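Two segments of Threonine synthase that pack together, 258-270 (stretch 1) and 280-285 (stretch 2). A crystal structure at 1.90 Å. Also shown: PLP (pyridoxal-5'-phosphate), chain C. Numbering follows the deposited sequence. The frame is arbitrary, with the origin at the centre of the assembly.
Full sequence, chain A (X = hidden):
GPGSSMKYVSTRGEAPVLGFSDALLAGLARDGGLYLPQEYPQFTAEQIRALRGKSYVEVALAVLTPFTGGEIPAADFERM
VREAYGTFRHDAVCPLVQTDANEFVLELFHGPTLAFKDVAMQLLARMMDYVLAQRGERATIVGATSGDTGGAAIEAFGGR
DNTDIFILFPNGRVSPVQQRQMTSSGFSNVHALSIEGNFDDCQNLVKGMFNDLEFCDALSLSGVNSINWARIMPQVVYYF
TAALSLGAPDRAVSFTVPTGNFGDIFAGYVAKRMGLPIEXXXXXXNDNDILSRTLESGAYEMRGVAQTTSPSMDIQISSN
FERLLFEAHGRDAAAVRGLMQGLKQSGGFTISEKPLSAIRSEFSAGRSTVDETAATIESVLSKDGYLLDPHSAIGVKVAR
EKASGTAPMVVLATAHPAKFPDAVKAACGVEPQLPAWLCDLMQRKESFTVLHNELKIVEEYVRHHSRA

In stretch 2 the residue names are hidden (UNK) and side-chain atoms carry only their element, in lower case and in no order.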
# COMPACT_ATOMS: atom_id res chain seq x y z
N PRO A 258 4.93 -3.99 8.86
CA PRO A 258 5.54 -4.94 7.95
C PRO A 258 5.59 -4.28 6.59
O PRO A 258 4.55 -3.85 6.07
CB PRO A 258 4.60 -6.18 8.01
CG PRO A 258 3.58 -5.90 9.05
CD PRO A 258 3.57 -4.41 9.25
N THR A 259 6.78 -4.12 6.03
CA THR A 259 7.06 -3.11 4.99
C THR A 259 7.68 -3.80 3.78
O THR A 259 8.56 -4.63 3.93
CB THR A 259 8.06 -2.05 5.53
OG1 THR A 259 7.40 -1.21 6.49
CG2 THR A 259 8.64 -1.17 4.43
N GLY A 260 7.21 -3.43 2.61
CA GLY A 260 7.81 -3.81 1.36
C GLY A 260 8.22 -2.55 0.64
O GLY A 260 9.41 -2.18 0.67
N ASN A 261 7.27 -1.87 -0.01
CA ASN A 261 7.64 -0.71 -0.83
C ASN A 261 7.52 0.63 -0.11
O ASN A 261 7.59 1.66 -0.76
CB ASN A 261 6.82 -0.68 -2.13
CG ASN A 261 7.37 -1.66 -3.16
OD1 ASN A 261 8.57 -1.62 -3.49
ND2 ASN A 261 6.52 -2.60 -3.59
N PHE A 262 7.35 0.59 1.22
CA PHE A 262 7.50 1.75 2.11
C PHE A 262 6.36 2.75 2.17
O PHE A 262 6.43 3.71 2.96
CB PHE A 262 8.79 2.52 1.76
CG PHE A 262 9.50 3.07 2.95
CD1 PHE A 262 10.25 2.21 3.77
CD2 PHE A 262 9.46 4.41 3.25
CE1 PHE A 262 10.91 2.68 4.88
CE2 PHE A 262 10.12 4.89 4.37
CZ PHE A 262 10.84 4.04 5.18
N GLY A 263 5.32 2.55 1.36
CA GLY A 263 4.22 3.49 1.23
C GLY A 263 3.41 3.56 2.51
O GLY A 263 2.99 4.61 2.95
N ASP A 264 3.23 2.39 3.12
CA ASP A 264 2.53 2.26 4.40
C ASP A 264 3.19 3.05 5.52
O ASP A 264 2.61 3.98 6.10
CB ASP A 264 2.33 0.77 4.80
CG ASP A 264 3.58 -0.15 4.64
OD1 ASP A 264 4.83 0.28 4.59
OD2 ASP A 264 3.26 -1.41 4.61
N ILE A 265 4.44 2.72 5.79
CA ILE A 265 5.17 3.41 6.84
C ILE A 265 5.43 4.87 6.47
O ILE A 265 5.46 5.73 7.37
CB ILE A 265 6.46 2.66 7.25
CG1 ILE A 265 6.85 3.08 8.67
CG2 ILE A 265 7.58 2.87 6.22
CD1 ILE A 265 8.10 2.39 9.23
N PHE A 266 5.59 5.16 5.18
CA PHE A 266 5.74 6.58 4.79
C PHE A 266 4.49 7.38 5.18
O PHE A 266 4.61 8.51 5.60
CB PHE A 266 6.15 6.79 3.32
CG PHE A 266 6.53 8.23 3.04
CD1 PHE A 266 7.79 8.67 3.32
CD2 PHE A 266 5.57 9.15 2.56
CE1 PHE A 266 8.14 10.03 3.13
CE2 PHE A 266 5.90 10.48 2.36
CZ PHE A 266 7.19 10.93 2.66
N ALA A 267 3.31 6.78 5.08
CA ALA A 267 2.06 7.41 5.53
C ALA A 267 2.04 7.71 7.02
O ALA A 267 1.49 8.76 7.44
CB ALA A 267 0.83 6.57 5.15
N GLY A 268 2.68 6.86 7.81
CA GLY A 268 2.88 7.10 9.24
C GLY A 268 3.81 8.27 9.47
O GLY A 268 3.56 9.11 10.33
N TYR A 269 4.86 8.34 8.66
CA TYR A 269 5.75 9.50 8.68
C TYR A 269 4.97 10.79 8.38
O TYR A 269 5.18 11.84 9.04
CB TYR A 269 6.93 9.29 7.74
CG TYR A 269 7.82 10.49 7.57
CD1 TYR A 269 8.84 10.78 8.47
CD2 TYR A 269 7.64 11.34 6.50
CE1 TYR A 269 9.63 11.89 8.31
CE2 TYR A 269 8.46 12.44 6.33
CZ TYR A 269 9.44 12.71 7.23
OH TYR A 269 10.20 13.85 7.07
N VAL A 270 4.06 10.73 7.43
CA VAL A 270 3.28 11.87 7.03
C VAL A 270 2.41 12.28 8.21
O VAL A 270 2.31 13.47 8.54
CB VAL A 270 2.41 11.61 5.77
CG1 VAL A 270 1.44 12.81 5.53
CG2 VAL A 270 3.31 11.42 4.56
N UNK A 280 8.21 5.89 18.03
CA UNK A 280 8.97 5.12 17.06
C UNK A 280 8.14 4.76 15.85
O UNK A 280 6.92 4.46 15.98
n UNK A 280 12.02 2.02 18.78
c UNK A 280 10.50 3.91 18.76
c UNK A 280 10.90 2.53 19.28
c UNK A 280 9.43 3.81 17.67
o UNK A 280 10.21 1.93 20.10
N UNK A 281 8.79 4.79 14.69
CA UNK A 281 8.29 4.17 13.48
C UNK A 281 9.28 3.05 13.17
O UNK A 281 10.49 3.30 13.04
c UNK A 281 7.46 7.38 11.39
c UNK A 281 8.21 5.18 12.33
c UNK A 281 5.77 5.68 12.18
c UNK A 281 7.16 6.28 12.41
N UNK A 282 8.80 1.81 13.12
CA UNK A 282 9.71 0.66 13.01
C UNK A 282 9.38 -0.08 11.73
O UNK A 282 8.21 -0.48 11.50
c UNK A 282 10.58 -1.43 14.12
c UNK A 282 9.60 -0.27 14.24
c UNK A 282 9.86 0.52 15.53
c UNK A 282 9.82 -0.30 16.83
N UNK A 283 10.39 -0.25 10.90
CA UNK A 283 10.30 -0.96 9.64
C UNK A 283 10.52 -2.42 9.95
O UNK A 283 11.56 -2.78 10.53
c UNK A 283 12.67 1.70 7.95
c UNK A 283 11.36 -1.30 7.37
c UNK A 283 11.41 -0.48 8.65
c UNK A 283 11.36 1.05 8.40
N UNK A 284 9.60 -3.29 9.55
CA UNK A 284 9.76 -4.72 9.76
C UNK A 284 9.88 -5.42 8.39
O UNK A 284 8.99 -5.27 7.54
c UNK A 284 8.59 -5.30 10.56
N UNK A 285 10.97 -6.16 8.19
CA UNK A 285 11.26 -6.75 6.90
C UNK A 285 11.32 -8.27 7.07
O UNK A 285 11.51 -8.79 8.18
c UNK A 285 12.62 -6.27 6.33
c UNK A 285 12.81 -4.75 6.56
o UNK A 285 13.70 -7.04 6.91
N1 PLP C . 2.00 -6.82 4.02
C2 PLP C . 1.03 -7.20 3.10
C2A PLP C . -0.02 -8.25 3.38
C3 PLP C . 0.98 -6.52 1.78
O3 PLP C . 0.01 -6.89 0.86
C4 PLP C . 2.03 -5.47 1.51
C4A PLP C . 2.10 -4.71 0.22
C5 PLP C . 3.02 -5.14 2.56
C6 PLP C . 2.93 -5.84 3.79
C5A PLP C . 4.06 -4.03 2.31
O4P PLP C . 3.47 -2.67 2.11
P PLP C . 4.28 -1.33 1.60
O1P PLP C . 5.50 -1.24 2.50
O2P PLP C . 4.61 -1.64 0.16
O3P PLP C . 3.35 -0.14 1.73

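Position 280 opens the strand with five side-chain atoms: an unbranched run of three carbons, the third carrying one oxygen and one nitrogen. That terminal amide makes it Gln280. Its side chain touches nothing on stretch 1: the nearest approach is Gln280 CB to Ile265 CD1, 8.7 Å. It spends its amide on hydrogen bonds elsewhere in the structure.

Position 281 has four carbons, forked at the second, and its CA-to-CB bond points toward the helix. One tip of the fork rests on the backbone of Tyr269, and CB lies 4.2 Å from Ile265 CD1. A fork at the second carbon means leucine, Leu281; Leu281 CD1 lies 3.8 Å from Tyr269 CA. Gly268 makes room for it: an ideal CB there would stand only 3.2 Å from Leu281 CD2, so the bare backbone lets the leucine settle against the helix.

Position 282 also has four carbons, but the fork is at the first and one arm is two carbons long, which identifies Ile282. Its CA-to-CB bond points away, as strand alternation predicts, and its contact with the helix is made through the backbone, with O 3.7 Å from Ile265 CD1.

Position 283 repeats that pattern of four carbons, forked at the first with one two-carbon arm. The end of the long arm reaches the edge of the Phe262 ring, and the carbon before it meets Ile265. This is Ile283: its CD1 is 3.7 Å from Phe262 CE1, its CG1 3.6 Å from Ile265 CD1, and its CG2 3.9 Å from Thr259 CB.

Position 284 carries a single carbon and is therefore Ala284. Here the backbone does the work: Thr259 N donates a hydrogen bond to Ala284 O at 2.9 Å, and Pro258 CA adds a CA-H...O contact to the same Ala284 O at 3.5 Å. Pro258 and Ala284 form a parallel bridge, their CA atoms 4.6 Å apart and their side chains on the same face of the sheet.

Position 285 has one carbon bearing an oxygen and a second carbon, the pattern of threonine. Thr285 bonds through its hydroxyl to a residue just outside the stretches, and its side chain comes no nearer to stretch 1 than Thr285 CG2 to Thr259 O, 5.0 Å.

The design rule is a backbone clamp followed by an apolar seam. After the bridge, Gly260, Asn261, Phe262 and Asp264 give their backbone N-H groups to the PLP phosphate as the chain turns into a helix. That helix runs back nearly antiparallel to the strand, at 174° and 9.3 Å between axes, with Ile265 packed against Leu281 and Ile283.

Stretch 2 280-285: QLIIAT
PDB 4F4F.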